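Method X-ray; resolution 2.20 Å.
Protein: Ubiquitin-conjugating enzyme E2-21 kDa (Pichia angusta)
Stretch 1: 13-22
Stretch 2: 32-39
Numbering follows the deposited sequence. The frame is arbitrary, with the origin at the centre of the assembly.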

# COMPACT_ATOMS: atom_id res chain seq x y z
N GLU A 13 17.27 7.45 -3.22
CA GLU A 13 16.27 6.41 -3.48
C GLU A 13 15.02 6.99 -4.14
O GLU A 13 14.47 6.41 -5.09
CB GLU A 13 15.89 5.70 -2.18
CG GLU A 13 17.04 4.97 -1.52
CD GLU A 13 16.63 4.32 -0.21
OE1 GLU A 13 15.42 4.17 0.03
OE2 GLU A 13 17.53 3.96 0.59
N TYR A 14 14.57 8.14 -3.63
CA TYR A 14 13.40 8.82 -4.18
C TYR A 14 13.61 9.16 -5.65
O TYR A 14 12.74 8.89 -6.48
CB TYR A 14 13.11 10.10 -3.38
CG TYR A 14 11.99 10.96 -3.92
CD1 TYR A 14 10.81 10.39 -4.40
CD2 TYR A 14 12.09 12.34 -3.94
CE1 TYR A 14 9.78 11.17 -4.89
CE2 TYR A 14 11.07 13.14 -4.42
CZ TYR A 14 9.91 12.55 -4.90
OH TYR A 14 8.89 13.33 -5.39
N ARG A 15 14.76 9.75 -5.97
CA ARG A 15 15.08 10.09 -7.35
C ARG A 15 15.17 8.85 -8.22
O ARG A 15 14.76 8.85 -9.38
CB ARG A 15 16.39 10.88 -7.41
CG ARG A 15 16.35 12.22 -6.68
CD ARG A 15 17.56 13.08 -7.03
NE ARG A 15 17.56 13.46 -8.44
CZ ARG A 15 18.25 12.84 -9.39
NH1 ARG A 15 19.02 11.80 -9.09
NH2 ARG A 15 18.18 13.26 -10.65
N ALA A 16 15.72 7.77 -7.65
CA ALA A 16 15.81 6.50 -8.36
C ALA A 16 14.42 6.02 -8.77
O ALA A 16 14.23 5.55 -9.90
CB ALA A 16 16.51 5.46 -7.51
N VAL A 17 13.45 6.14 -7.87
CA VAL A 17 12.07 5.75 -8.17
C VAL A 17 11.42 6.69 -9.20
O VAL A 17 10.75 6.24 -10.14
CB VAL A 17 11.21 5.72 -6.89
CG1 VAL A 17 9.73 5.66 -7.24
CG2 VAL A 17 11.60 4.53 -6.02
N LYS A 18 11.62 8.00 -9.02
CA LYS A 18 11.10 9.00 -9.95
C LYS A 18 11.57 8.78 -11.38
O LYS A 18 10.80 8.95 -12.33
CB LYS A 18 11.49 10.41 -9.51
CG LYS A 18 10.77 10.94 -8.29
CD LYS A 18 11.19 12.37 -7.99
CE LYS A 18 10.64 13.34 -9.03
NZ LYS A 18 11.00 14.76 -8.72
N LYS A 19 12.85 8.43 -11.54
CA LYS A 19 13.42 8.19 -12.85
C LYS A 19 12.72 7.03 -13.55
O LYS A 19 12.35 7.13 -14.72
CB LYS A 19 14.93 7.91 -12.73
CG LYS A 19 15.48 6.93 -13.77
CD LYS A 19 15.61 7.55 -15.15
CE LYS A 19 16.25 6.58 -16.13
NZ LYS A 19 15.49 6.47 -17.40
N GLU A 20 12.54 5.94 -12.82
CA GLU A 20 11.90 4.75 -13.37
C GLU A 20 10.44 5.01 -13.68
O GLU A 20 9.88 4.43 -14.61
CB GLU A 20 12.04 3.58 -12.39
CG GLU A 20 13.48 3.26 -12.01
CD GLU A 20 14.24 2.56 -13.12
OE1 GLU A 20 13.69 1.62 -13.72
OE2 GLU A 20 15.39 2.96 -13.40
N LEU A 21 9.81 5.88 -12.90
CA LEU A 21 8.38 6.15 -13.07
C LEU A 21 8.03 6.96 -14.33
O LEU A 21 7.08 6.62 -15.03
CB LEU A 21 7.83 6.87 -11.83
CG LEU A 21 7.45 5.97 -10.65
CD1 LEU A 21 6.99 6.82 -9.48
CD2 LEU A 21 6.38 4.96 -11.05
N THR A 22 8.77 8.02 -14.60
CA THR A 22 8.46 8.90 -15.72
C THR A 22 8.98 8.35 -17.03
O THR A 22 9.86 8.95 -17.65
CB THR A 22 9.06 10.30 -15.53
OG1 THR A 22 10.42 10.17 -15.09
CG2 THR A 22 8.29 11.09 -14.48
N GLY A 32 3.93 -2.63 -9.62
CA GLY A 32 2.72 -2.13 -9.00
C GLY A 32 2.84 -0.74 -8.39
O GLY A 32 1.85 -0.16 -7.95
N ILE A 33 4.06 -0.21 -8.37
CA ILE A 33 4.28 1.15 -7.89
C ILE A 33 3.73 2.15 -8.89
O ILE A 33 4.12 2.15 -10.06
CB ILE A 33 5.77 1.43 -7.66
CG1 ILE A 33 6.35 0.45 -6.65
CG2 ILE A 33 5.98 2.86 -7.19
CD1 ILE A 33 7.84 0.62 -6.42
N VAL A 34 2.83 3.01 -8.43
CA VAL A 34 2.22 4.00 -9.31
C VAL A 34 2.73 5.41 -9.01
O VAL A 34 3.00 6.18 -9.93
CB VAL A 34 0.69 3.98 -9.20
CG1 VAL A 34 0.07 5.06 -10.08
CG2 VAL A 34 0.16 2.61 -9.59
N ASP A 35 2.88 5.75 -7.73
CA ASP A 35 3.39 7.07 -7.38
C ASP A 35 4.10 7.08 -6.03
O ASP A 35 3.92 6.18 -5.21
CB ASP A 35 2.25 8.10 -7.38
CG ASP A 35 2.75 9.53 -7.48
OD1 ASP A 35 3.94 9.73 -7.82
OD2 ASP A 35 1.95 10.46 -7.23
N LEU A 36 4.92 8.11 -5.81
CA LEU A 36 5.67 8.29 -4.57
C LEU A 36 6.15 9.73 -4.42
O LEU A 36 6.71 10.29 -5.35
CB LEU A 36 6.87 7.34 -4.52
CG LEU A 36 7.85 7.51 -3.36
CD1 LEU A 36 7.23 7.06 -2.04
CD2 LEU A 36 9.14 6.74 -3.62
N HIS A 37 5.92 10.34 -3.25
CA HIS A 37 6.42 11.69 -2.99
C HIS A 37 6.34 12.04 -1.51
O HIS A 37 5.57 11.44 -0.77
CB HIS A 37 5.64 12.73 -3.82
CG HIS A 37 4.17 12.76 -3.54
ND1 HIS A 37 3.62 13.53 -2.55
CD2 HIS A 37 3.14 12.11 -4.13
CE1 HIS A 37 2.31 13.36 -2.54
NE2 HIS A 37 1.99 12.50 -3.49
N PRO A 38 7.16 13.00 -1.06
CA PRO A 38 7.11 13.42 0.35
C PRO A 38 5.70 13.82 0.79
O PRO A 38 4.96 14.44 0.02
CB PRO A 38 8.05 14.62 0.39
CG PRO A 38 9.03 14.36 -0.70
CD PRO A 38 8.25 13.68 -1.79
N LEU A 39 5.34 13.45 2.01
CA LEU A 39 4.02 13.77 2.54
C LEU A 39 3.83 15.28 2.65
O LEU A 39 2.80 15.81 2.23
CB LEU A 39 3.82 13.11 3.91
CG LEU A 39 2.37 13.05 4.39
CD1 LEU A 39 1.59 11.97 3.65
CD2 LEU A 39 2.31 12.84 5.89

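The contact between helix 13-21 and strand 33-38 is a small, largely apolar packing in which helix side chains rest on both side chains and backbone of the strand, with no hydrogen bond between the two elements. It illustrates a general principle, and a departure from it: a helix laid on a strand meets it through residues spaced three or four apart, whereas a strand tends to offer alternate side chains. Here the helical set is Tyr14, Val17 and Leu21, and the strand answers chiefly with Ile33 and Leu36, joined by Pro38 at its end. Ile33 and Leu36 point toward the helix with two residues, Val34 and Asp35, pointing away between them, so strict alternation is broken; Val34, at phi/psi -108/-41, leaves extended geometry. The two axes run roughly antiparallel, at 146°, and approach to 9.1 Å, so the start of the helical segment lies near the end of the strand: Tyr14 is matched with His37, and Leu21 with Val34.

Leu36 is the centre of the strand's contribution. Its CA-to-CB bond points toward the helix, and its CD2 lies 3.8 Å from Val17 CG1 and 4.1 Å from Tyr14 CD1, so one methyl group packs against two successive members of the helical set. Val17, also directed toward the strand, is buried.

Tyr14 reaches the strand differently. Its CA-to-CB bond points sideways, but with chi1 in the t well the ring extends to the strand. Leu36 O meets the ring at its edge, near the ring plane, 3.2 Å from Tyr14 CE1; a carbonyl oxygen placed there faces the slightly positive C-H rim rather than the electron-rich face. Farther along the ring, Tyr14 CZ lies 3.7 Å from Pro38 CD, and Tyr14 OH is 3.7 Å from His37 CB. The hydroxyl makes van der Waals contact here, not a hydrogen bond to the strand.

At the other end, Leu21 packs mainly on the strand's backbone. Its CD2 sits 3.7 Å from Ile33 O and 3.8 Å from Val34 O, while Leu21 CD1 comes within 4.2 Å of Asp35 CA. The side-chain contact with Ile33 is looser, 4.4 Å between Leu21 CD2 and Ile33 CG2.

The hydrogen bonds recorded here lie within each element, not between them. Val17 N and Leu21 N bond to Glu13 O and Val17 O at 3.0 and 2.9 Å, and Thr22 OG1, just past the helix, donates to Lys18 O at 3.0 Å. In the strand, His37 ND1 donates to Pro38 O at 3.0 Å; the His37 CA-to-CB bond points sideways to the helix.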